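PDB 2EPG: tRNA-splicing ligase RtcB from Thermus thermophilus, which probably joins RNA ends bearing a 2',3'-cyclic phosphate or 3'-phosphate to 5'-hydroxyl ends, using GTP and manganese. Local coordinates for residues E197-R202 with G253-Q258; E218-D223 with Q240-I245; K343-R348 with A359-G364. All coordinates share one frame; numbering follows the deposited sequence.

Contact 1. Residues E197-R202 with G253-Q258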
loop_
_atom_site.group_PDB
_atom_site.type_symbol
_atom_site.label_atom_id
_atom_site.label_comp_id
_atom_site.label_asym_id
_atom_site.label_seq_id
_atom_site.Cartn_x
_atom_site.Cartn_y
_atom_site.Cartn_z
ATOM N N GLU A 197 16.335 -2.883 18.676
ATOM C CA GLU A 197 17.362 -1.857 18.520
ATOM C C GLU A 197 17.842 -1.862 17.094
ATOM O O GLU A 197 18.039 -0.815 16.491
ATOM C CB GLU A 197 18.576 -2.139 19.408
ATOM C CG GLU A 197 18.288 -2.243 20.876
ATOM C CD GLU A 197 19.564 -2.391 21.665
ATOM O OE1 GLU A 197 20.334 -1.412 21.705
ATOM O OE2 GLU A 197 19.807 -3.480 22.228
ATOM N N ARG A 198 18.049 -3.062 16.567
ATOM C CA ARG A 198 18.527 -3.226 15.208
ATOM C C ARG A 198 17.574 -2.590 14.190
ATOM O O ARG A 198 18.015 -1.904 13.263
ATOM C CB ARG A 198 18.705 -4.711 14.916
ATOM C CG ARG A 198 19.145 -5.019 13.513
ATOM C CD ARG A 198 19.378 -6.507 13.372
ATOM N NE ARG A 198 19.776 -6.874 12.018
ATOM C CZ ARG A 198 20.229 -8.079 11.689
ATOM N NH1 ARG A 198 20.571 -8.344 10.434
ATOM N NH2 ARG A 198 20.358 -9.012 12.623
ATOM N N ALA A 199 16.272 -2.819 14.354
ATOM C CA ALA A 199 15.297 -2.244 13.432
ATOM C C ALA A 199 15.304 -0.729 13.568
ATOM O O ALA A 199 15.294 -0.003 12.585
ATOM C CB ALA A 199 13.907 -2.799 13.728
ATOM N N PHE A 200 15.339 -0.254 14.801
ATOM C CA PHE A 200 15.336 1.175 15.053
ATOM C C PHE A 200 16.503 1.923 14.408
ATOM O O PHE A 200 16.294 2.915 13.705
ATOM C CB PHE A 200 15.326 1.432 16.557
ATOM C CG PHE A 200 15.232 2.873 16.913
ATOM C CD1 PHE A 200 16.310 3.730 16.694
ATOM C CD2 PHE A 200 14.051 3.391 17.440
ATOM C CE1 PHE A 200 16.215 5.082 16.994
ATOM C CE2 PHE A 200 13.941 4.745 17.745
ATOM C CZ PHE A 200 15.028 5.592 17.521
ATOM N N GLU A 201 17.727 1.460 14.653
ATOM C CA GLU A 201 18.919 2.095 14.093
ATOM C C GLU A 201 19.026 1.897 12.583
ATOM O O GLU A 201 19.549 2.750 11.874
ATOM C CB GLU A 201 20.184 1.534 14.757
ATOM C CG GLU A 201 20.324 1.848 16.245
ATOM C CD GLU A 201 21.541 1.174 16.877
ATOM O OE1 GLU A 201 21.731 1.320 18.106
ATOM O OE2 GLU A 201 22.307 0.497 16.146
ATOM N N ARG A 202 18.530 0.765 12.096
ATOM C CA ARG A 202 18.594 0.446 10.676
ATOM C C ARG A 202 17.718 1.348 9.814
ATOM O O ARG A 202 18.079 1.672 8.680
ATOM C CB ARG A 202 18.207 -1.015 10.469
ATOM C CG ARG A 202 18.215 -1.475 9.032
ATOM C CD ARG A 202 17.837 -2.948 8.942
ATOM N NE ARG A 202 17.601 -3.361 7.563
ATOM C CZ ARG A 202 17.080 -4.531 7.212
ATOM N NH1 ARG A 202 16.896 -4.821 5.928
ATOM N NH2 ARG A 202 16.743 -5.415 8.144
ATOM N N GLY A 253 11.039 -1.634 8.894
ATOM C CA GLY A 253 9.941 -2.571 8.751
ATOM C C GLY A 253 10.401 -3.967 8.388
ATOM O O GLY A 253 9.865 -4.966 8.869
ATOM N N HIS A 254 11.403 -4.040 7.527
ATOM C CA HIS A 254 11.937 -5.323 7.107
ATOM C C HIS A 254 12.471 -6.070 8.342
ATOM O O HIS A 254 12.182 -7.251 8.540
ATOM C CB HIS A 254 13.064 -5.094 6.097
ATOM C CG HIS A 254 13.531 -6.340 5.418
ATOM N ND1 HIS A 254 13.011 -6.770 4.216
ATOM C CD2 HIS A 254 14.482 -7.240 5.762
ATOM C CE1 HIS A 254 13.625 -7.882 3.846
ATOM N NE2 HIS A 254 14.522 -8.187 4.768
ATOM N N GLN A 255 13.240 -5.369 9.171
ATOM C CA GLN A 255 13.823 -5.971 10.370
ATOM C C GLN A 255 12.743 -6.443 11.334
ATOM O O GLN A 255 12.828 -7.538 11.865
ATOM C CB GLN A 255 14.755 -4.976 11.078
ATOM C CG GLN A 255 15.646 -5.606 12.155
ATOM C CD GLN A 255 16.491 -6.735 11.605
ATOM O OE1 GLN A 255 17.238 -6.545 10.658
ATOM N NE2 GLN A 255 16.365 -7.919 12.190
ATOM N N VAL A 256 11.726 -5.613 11.560
ATOM C CA VAL A 256 10.627 -5.982 12.446
ATOM C C VAL A 256 9.955 -7.277 11.983
ATOM O O VAL A 256 9.548 -8.114 12.800
ATOM C CB VAL A 256 9.562 -4.852 12.520
ATOM C CG1 VAL A 256 8.284 -5.374 13.193
ATOM C CG2 VAL A 256 10.109 -3.684 13.301
ATOM N N CYS A 257 9.841 -7.455 10.675
ATOM C CA CYS A 257 9.220 -8.666 10.159
ATOM C C CYS A 257 10.108 -9.859 10.495
ATOM O O CYS A 257 9.632 -10.895 10.962
ATOM C CB CYS A 257 9.012 -8.568 8.640
ATOM S SG CYS A 257 8.192 -10.022 7.877
ATOM N N GLN A 258 11.405 -9.695 10.261
ATOM C CA GLN A 258 12.391 -10.743 10.527
ATOM C C GLN A 258 12.440 -11.110 12.004
ATOM O O GLN A 258 12.424 -12.282 12.358
ATOM C CB GLN A 258 13.778 -10.285 10.074
ATOM C CG GLN A 258 14.886 -11.264 10.412
ATOM C CD GLN A 258 14.849 -12.516 9.554
ATOM O OE1 GLN A 258 15.091 -12.456 8.346
ATOM N NE2 GLN A 258 14.542 -13.657 10.171
#
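Two antiparallel helices pack side by side here, their short segments 197-202 and 253-258 running at 168° with the axes 8.3 Å apart at closest approach. So narrow a spacing rests on Ala199, a small buried residue whose CB faces the partner helix and lies 3.5 Å from Gln255 CB. Val256 adds CG2, the branch beside its backbone N, to the same methyl at 3.9 Å. This is the tight side of the contact. Gln255 has the most surface covered: CG stands anti to the backbone N, and a bend at chi2 folds the amide back across Arg198. The two side chains cross at about a right angle, with NE2 over one face of the Arg198 guanidinium. NE2 itself is hydrogen-bonded within its own helix to Asp259 OD2, which fixes the rotation of the amide and leaves OE1 directed at the arginines. The looser, more exposed side is made by Arg198 and Arg202, both extended from CG to NE. Arg202 NH2 gives OE1 a weak hydrogen bond of 2.8 Å, bent to 127° at the hydrogen; Arg198 NE is nearly as close, yet poorly angled for bonding. An alanine at Gln255 would remove the amide, its bond to Asp259 and the weak one to Arg202, and would probably leave both arginine chains less well ordered. Beyond the amide, Arg202 reaches His254, whose ring also meets Phe105; guanidinium and imidazole planes stand 64° apart, and NH1 approaches His254 CD2 obliquely at 3.4 Å.

Contact 2. Residues E218-D223 with Q240-I245; sequences EVQYVD and QVTVLI
Gln220 holds its CG at an unusual chi1 of -28°, away from a staggered position, while Thr242 has OG1 in the crowded place between backbone N and carbonyl carbon (chi1 64°); together these torsions set amide against hydroxyl across an antiparallel strand pair. Thr242 OG1 donates to Gln220 OE1 at 2.8 Å, in the carbonyl plane and on a lone pair. The rest of the Gln220 chain, extended beyond CG, runs obliquely over Leu244, with OE1 and NE2 both near Leu244 CB. Its NE2 then turns back along its own strand to Glu218 OE2, using the anti lone pair of that oxygen, so each end of the buried amide has a partner and its flip is decided. Gln220 would then act as a second-shell residue, holding the predicted GMP ligand Glu218 in place; the other oxygen of Glu218 takes a weak bond from Gly388 N.

The backbone ladder supplies the register. Glu218 with Leu244 and Gln220 with Thr242 are hydrogen-bonded pairs, Val219 with Val243 and Tyr221 with Val241 non-hydrogen-bonded ones. Gln220 N to Thr242 O is the straightest link, 172° at the hydrogen, although the donor sits above the carbonyl plane. On the face bearing Gln220, Thr242 and Leu244, Leu113 and Val111 of the adjoining strand 110-119 stand beside them, and Pro384 touches Leu244. On the other face Val219 CG1 meets Val241 CG1 at 3.9 Å, and helix 288-321 covers Val243. The ladder continues where Val222 N bonds to Gln240 O; there the Val222 and Gln240 side chains run alongside each other in one direction, Val222 CG2 3.8 Å from Gln240 OE1, an oxygen that accepts a hydrogen bond from Phe237 N.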
loop_
_atom_site.group_PDB
_atom_site.type_symbol
_atom_site.label_atom_id
_atom_site.label_comp_id
_atom_site.label_asym_id
_atom_site.label_seq_id
_atom_site.Cartn_x
_atom_site.Cartn_y
_atom_site.Cartn_z
ATOM N N GLU A 218 7.607 9.682 -8.980
ATOM C CA GLU A 218 7.492 10.144 -10.347
ATOM C C GLU A 218 6.517 11.293 -10.536
ATOM O O GLU A 218 5.473 11.375 -9.873
ATOM C CB GLU A 218 7.195 8.995 -11.340
ATOM C CG GLU A 218 6.065 8.056 -11.038
ATOM C CD GLU A 218 5.864 7.013 -12.144
ATOM O OE1 GLU A 218 6.850 6.378 -12.593
ATOM O OE2 GLU A 218 4.711 6.824 -12.562
ATOM N N VAL A 219 6.926 12.224 -11.396
ATOM C CA VAL A 219 6.106 13.372 -11.752
ATOM C C VAL A 219 5.365 12.853 -12.979
ATOM O O VAL A 219 5.991 12.329 -13.904
ATOM C CB VAL A 219 6.953 14.581 -12.159
ATOM C CG1 VAL A 219 6.038 15.784 -12.431
ATOM C CG2 VAL A 219 7.958 14.898 -11.066
ATOM N N GLN A 220 4.046 12.991 -12.981
ATOM C CA GLN A 220 3.232 12.469 -14.071
ATOM C C GLN A 220 2.152 13.482 -14.441
ATOM O O GLN A 220 2.049 14.578 -13.859
ATOM C CB GLN A 220 2.514 11.178 -13.611
ATOM C CG GLN A 220 3.217 10.367 -12.517
ATOM C CD GLN A 220 2.256 9.577 -11.610
ATOM O OE1 GLN A 220 1.453 10.160 -10.862
ATOM N NE2 GLN A 220 2.336 8.255 -11.676
ATOM N N TYR A 221 1.344 13.112 -15.424
ATOM C CA TYR A 221 0.224 13.951 -15.799
ATOM C C TYR A 221 -0.963 13.019 -16.018
ATOM O O TYR A 221 -0.796 11.855 -16.375
ATOM C CB TYR A 221 0.525 14.805 -17.048
ATOM C CG TYR A 221 0.730 14.053 -18.349
ATOM C CD1 TYR A 221 1.998 13.601 -18.730
ATOM C CD2 TYR A 221 -0.341 13.821 -19.210
ATOM C CE1 TYR A 221 2.192 12.940 -19.938
ATOM C CE2 TYR A 221 -0.161 13.163 -20.415
ATOM C CZ TYR A 221 1.105 12.726 -20.775
ATOM O OH TYR A 221 1.274 12.072 -21.968
ATOM N N VAL A 222 -2.158 13.518 -15.745
ATOM C CA VAL A 222 -3.362 12.721 -15.923
ATOM C C VAL A 222 -3.607 12.677 -17.435
ATOM O O VAL A 222 -3.770 13.727 -18.050
ATOM C CB VAL A 222 -4.557 13.399 -15.215
ATOM C CG1 VAL A 222 -5.824 12.613 -15.453
ATOM C CG2 VAL A 222 -4.271 13.520 -13.721
ATOM N N ASP A 223 -3.597 11.497 -18.051
ATOM C CA ASP A 223 -3.838 11.468 -19.490
ATOM C C ASP A 223 -5.227 10.949 -19.865
ATOM O O ASP A 223 -5.620 11.000 -21.031
ATOM C CB ASP A 223 -2.737 10.686 -20.235
ATOM C CG ASP A 223 -3.000 9.200 -20.307
ATOM O OD1 ASP A 223 -2.371 8.532 -21.158
ATOM O OD2 ASP A 223 -3.815 8.690 -19.519
ATOM N N GLN A 240 -3.521 17.453 -15.900
ATOM C CA GLN A 240 -3.029 17.853 -14.587
ATOM C C GLN A 240 -1.742 17.125 -14.169
ATOM O O GLN A 240 -1.586 15.918 -14.397
ATOM C CB GLN A 240 -4.122 17.626 -13.549
ATOM C CG GLN A 240 -3.694 17.883 -12.122
ATOM C CD GLN A 240 -4.717 17.349 -11.164
ATOM O OE1 GLN A 240 -5.434 16.403 -11.489
ATOM N NE2 GLN A 240 -4.792 17.936 -9.973
ATOM N N VAL A 241 -0.821 17.868 -13.559
ATOM C CA VAL A 241 0.458 17.316 -13.096
ATOM C C VAL A 241 0.308 16.654 -11.709
ATOM O O VAL A 241 -0.275 17.236 -10.793
ATOM C CB VAL A 241 1.544 18.437 -13.001
ATOM C CG1 VAL A 241 2.800 17.905 -12.324
ATOM C CG2 VAL A 241 1.910 18.935 -14.386
ATOM N N THR A 242 0.808 15.430 -11.562
ATOM C CA THR A 242 0.750 14.752 -10.267
ATOM C C THR A 242 2.130 14.187 -9.943
ATOM O O THR A 242 3.010 14.114 -10.808
ATOM C CB THR A 242 -0.286 13.583 -10.247
ATOM O OG1 THR A 242 0.113 12.565 -11.169
ATOM C CG2 THR A 242 -1.684 14.078 -10.635
ATOM N N VAL A 243 2.315 13.817 -8.686
ATOM C CA VAL A 243 3.557 13.230 -8.233
ATOM C C VAL A 243 3.197 12.003 -7.387
ATOM O O VAL A 243 2.483 12.113 -6.395
ATOM C CB VAL A 243 4.370 14.243 -7.397
ATOM C CG1 VAL A 243 5.706 13.613 -6.966
ATOM C CG2 VAL A 243 4.602 15.528 -8.214
ATOM N N LEU A 244 3.695 10.839 -7.792
ATOM C CA LEU A 244 3.416 9.605 -7.075
ATOM C C LEU A 244 4.675 9.131 -6.350
ATOM O O LEU A 244 5.721 8.949 -6.968
ATOM C CB LEU A 244 2.903 8.531 -8.049
ATOM C CG LEU A 244 2.377 7.221 -7.441
ATOM C CD1 LEU A 244 1.299 6.587 -8.357
ATOM C CD2 LEU A 244 3.539 6.263 -7.231
ATOM N N ILE A 245 4.549 8.944 -5.037
ATOM C CA ILE A 245 5.652 8.504 -4.171
ATOM C C ILE A 245 5.394 7.060 -3.721
ATOM O O ILE A 245 4.375 6.762 -3.098
ATOM C CB ILE A 245 5.742 9.401 -2.915
ATOM C CG1 ILE A 245 5.967 10.858 -3.332
ATOM C CG2 ILE A 245 6.866 8.915 -2.006
ATOM C CD1 ILE A 245 5.651 11.886 -2.215
#

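Contact 3. Residues K343-R348 with A359-G364; sequences KFEEHR and ATRAFG
Arg361, Glu345 and Phe363 carry most of the surface buried here, and they meet by side chains alone: even the nearest CA atoms, those of Lys343 and Arg361, stand 9.4 Å apart, too far for backbone pairing. Arg361 starts with CG anti to its backbone N and bends at chi3 (71°), so that its methylene carbons face Glu345 and its guanidinium turns aside. Glu345 OE2 accordingly touches Arg361 CD at 3.5 Å, while the carboxylate and guanidinium make no direct salt bridge. A water joins them instead. It donates to Glu345 OE2 at 2.7 Å and accepts from Lys343 NZ at 2.8 Å and, over a longer 3.2 Å, from Arg361 NH2, in the plane of the guanidinium. The two cationic nitrogens are 4.0 Å apart, a repulsion that is probably eased by the shared water and by Glu182, which forms a salt bridge with Lys343; Ser183 also bonds that ammonium.

Phe363 lies across Arg361 within its own segment, CD1 over the centre of one guanidinium face. The edge of the ring, at CZ, is turned to Glu345 OE1 at 3.8 Å, the carboxylate plane being 65° from that of the ring. The same OE1 accepts a nearly straight bond (165°) from His347 NE2 on its anti lone pair, in the imidazole plane, and OE2 has a salt bridge to Arg356. Buried though it is, the carboxylate is therefore well compensated and likely to stay ionised. This polar cluster ties strand 332-347 to 359-364, set back from the predicted GMP site, with Arg361 and His339 side chains about 9 Å apart. Strand 332-347 pairs antiparallel with 350-357 through Lys343 and Glu345, whereas 360-361 leaves that hairpin to pair with strand 407-408.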
loop_
_atom_site.group_PDB
_atom_site.type_symbol
_atom_site.label_atom_id
_atom_site.label_comp_id
_atom_site.label_asym_id
_atom_site.label_seq_id
_atom_site.Cartn_x
_atom_site.Cartn_y
_atom_site.Cartn_z
ATOM N N LYS A 343 -4.588 -4.412 9.781
ATOM C CA LYS A 343 -5.279 -3.384 10.537
ATOM C C LYS A 343 -6.549 -3.913 11.144
ATOM O O LYS A 343 -7.204 -4.789 10.565
ATOM C CB LYS A 343 -5.640 -2.223 9.614
ATOM C CG LYS A 343 -4.469 -1.737 8.773
ATOM C CD LYS A 343 -4.787 -0.423 8.134
ATOM C CE LYS A 343 -5.035 0.648 9.178
ATOM N NZ LYS A 343 -5.658 1.798 8.483
ATOM N N PHE A 344 -6.901 -3.387 12.310
ATOM C CA PHE A 344 -8.139 -3.804 12.938
ATOM C C PHE A 344 -9.239 -2.965 12.305
ATOM O O PHE A 344 -9.169 -1.742 12.294
ATOM C CB PHE A 344 -8.102 -3.579 14.451
ATOM C CG PHE A 344 -7.288 -4.611 15.190
ATOM C CD1 PHE A 344 -5.952 -4.372 15.505
ATOM C CD2 PHE A 344 -7.856 -5.829 15.553
ATOM C CE1 PHE A 344 -5.196 -5.346 16.181
ATOM C CE2 PHE A 344 -7.116 -6.800 16.222
ATOM C CZ PHE A 344 -5.783 -6.560 16.540
ATOM N N GLU A 345 -10.261 -3.630 11.782
ATOM C CA GLU A 345 -11.361 -2.941 11.121
ATOM C C GLU A 345 -12.704 -3.592 11.460
ATOM O O GLU A 345 -12.752 -4.723 11.946
ATOM C CB GLU A 345 -11.147 -2.975 9.604
ATOM C CG GLU A 345 -9.871 -2.295 9.129
ATOM C CD GLU A 345 -9.634 -2.444 7.630
ATOM O OE1 GLU A 345 -10.404 -3.172 6.939
ATOM O OE2 GLU A 345 -8.661 -1.830 7.140
ATOM N N GLU A 346 -13.783 -2.855 11.217
ATOM C CA GLU A 346 -15.137 -3.339 11.454
ATOM C C GLU A 346 -15.662 -3.963 10.173
ATOM O O GLU A 346 -15.775 -3.282 9.158
ATOM C CB GLU A 346 -16.074 -2.192 11.828
ATOM C CG GLU A 346 -15.770 -1.528 13.154
ATOM C CD GLU A 346 -15.995 -2.459 14.330
ATOM O OE1 GLU A 346 -15.071 -2.555 15.177
ATOM O OE2 GLU A 346 -17.088 -3.086 14.401
ATOM N N HIS A 347 -15.969 -5.258 10.242
ATOM C CA HIS A 347 -16.516 -6.039 9.125
ATOM C C HIS A 347 -17.461 -7.068 9.749
ATOM O O HIS A 347 -17.127 -7.690 10.760
ATOM C CB HIS A 347 -15.412 -6.776 8.365
ATOM C CG HIS A 347 -14.431 -5.875 7.685
ATOM N ND1 HIS A 347 -14.729 -5.176 6.531
ATOM C CD2 HIS A 347 -13.149 -5.563 7.993
ATOM C CE1 HIS A 347 -13.672 -4.476 6.159
ATOM N NE2 HIS A 347 -12.699 -4.695 7.029
ATOM N N ARG A 348 -18.639 -7.224 9.152
ATOM C CA ARG A 348 -19.658 -8.163 9.621
ATOM C C ARG A 348 -20.057 -7.836 11.058
ATOM O O ARG A 348 -20.284 -8.730 11.879
ATOM C CB ARG A 348 -19.118 -9.584 9.544
ATOM C CG ARG A 348 -18.356 -9.883 8.262
ATOM C CD ARG A 348 -19.114 -10.828 7.360
ATOM N NE ARG A 348 -18.469 -10.971 6.062
ATOM C CZ ARG A 348 -17.760 -12.031 5.696
ATOM N NH1 ARG A 348 -17.212 -12.066 4.489
ATOM N NH2 ARG A 348 -17.595 -13.049 6.533
ATOM N N ALA A 359 -2.095 -5.519 -1.490
ATOM C CA ALA A 359 -3.508 -5.262 -1.728
ATOM C C ALA A 359 -3.784 -4.016 -0.912
ATOM O O ALA A 359 -3.046 -3.703 0.031
ATOM C CB ALA A 359 -4.367 -6.426 -1.248
ATOM N N THR A 360 -4.834 -3.301 -1.281
ATOM C CA THR A 360 -5.169 -2.050 -0.625
ATOM C C THR A 360 -6.482 -2.050 0.098
ATOM O O THR A 360 -7.365 -2.842 -0.206
ATOM C CB THR A 360 -5.264 -0.897 -1.655
ATOM O OG1 THR A 360 -6.173 -1.275 -2.704
ATOM C CG2 THR A 360 -3.901 -0.581 -2.252
ATOM N N ARG A 361 -6.594 -1.147 1.068
ATOM C CA ARG A 361 -7.839 -0.958 1.780
ATOM C C ARG A 361 -8.560 -0.129 0.730
ATOM O O ARG A 361 -7.937 0.691 0.057
ATOM C CB ARG A 361 -7.659 -0.120 3.050
ATOM C CG ARG A 361 -8.902 -0.093 3.920
ATOM C CD ARG A 361 -8.807 0.944 5.040
ATOM N NE ARG A 361 -8.892 2.307 4.529
ATOM C CZ ARG A 361 -8.962 3.387 5.304
ATOM N NH1 ARG A 361 -9.041 4.598 4.766
ATOM N NH2 ARG A 361 -8.943 3.258 6.621
ATOM N N ALA A 362 -9.858 -0.330 0.588
ATOM C CA ALA A 362 -10.597 0.394 -0.438
ATOM C C ALA A 362 -12.027 0.618 0.008
ATOM O O ALA A 362 -12.966 0.030 -0.551
ATOM C CB ALA A 362 -10.562 -0.407 -1.736
ATOM N N PHE A 363 -12.183 1.456 1.032
ATOM C CA PHE A 363 -13.493 1.760 1.562
ATOM C C PHE A 363 -14.400 2.457 0.546
ATOM O O PHE A 363 -13.937 3.188 -0.353
ATOM C CB PHE A 363 -13.355 2.574 2.849
ATOM C CG PHE A 363 -12.896 1.755 4.035
ATOM C CD1 PHE A 363 -12.547 2.371 5.231
ATOM C CD2 PHE A 363 -12.796 0.363 3.939
ATOM C CE1 PHE A 363 -12.105 1.619 6.318
ATOM C CE2 PHE A 363 -12.356 -0.410 5.019
ATOM C CZ PHE A 363 -12.006 0.221 6.216
ATOM N N GLY A 364 -15.700 2.214 0.686
ATOM C CA GLY A 364 -16.656 2.777 -0.252
ATOM C C GLY A 364 -17.462 3.964 0.223
ATOM O O GLY A 364 -17.311 4.414 1.362
HETATM O O HOH W 1 -8.125 0.619 8.148
#

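In the fold
Contact 2 lies wholly within the chain span between the two segments of contact 1: helix 197-203 leads on to strand 216-225, and strand 240-247 to helix 250-265, though the centres are 32 Å apart. Contact 3 follows later, its nearest atoms about 11 Å from those of contact 2 and about 13 Å from those of contact 1. They stand at different distances from the predicted catalytic centre. Contact 2 holds Glu218 of the predicted GMP site, with Gln220 about 3 Å from Ser391; contact 1 comes near through His254, about 6 Å from the predicted manganese ligand Asp106; contact 3 lies further back, Arg361 about 10 Å from His410, the probable guanylylated histidine, measured between side chains.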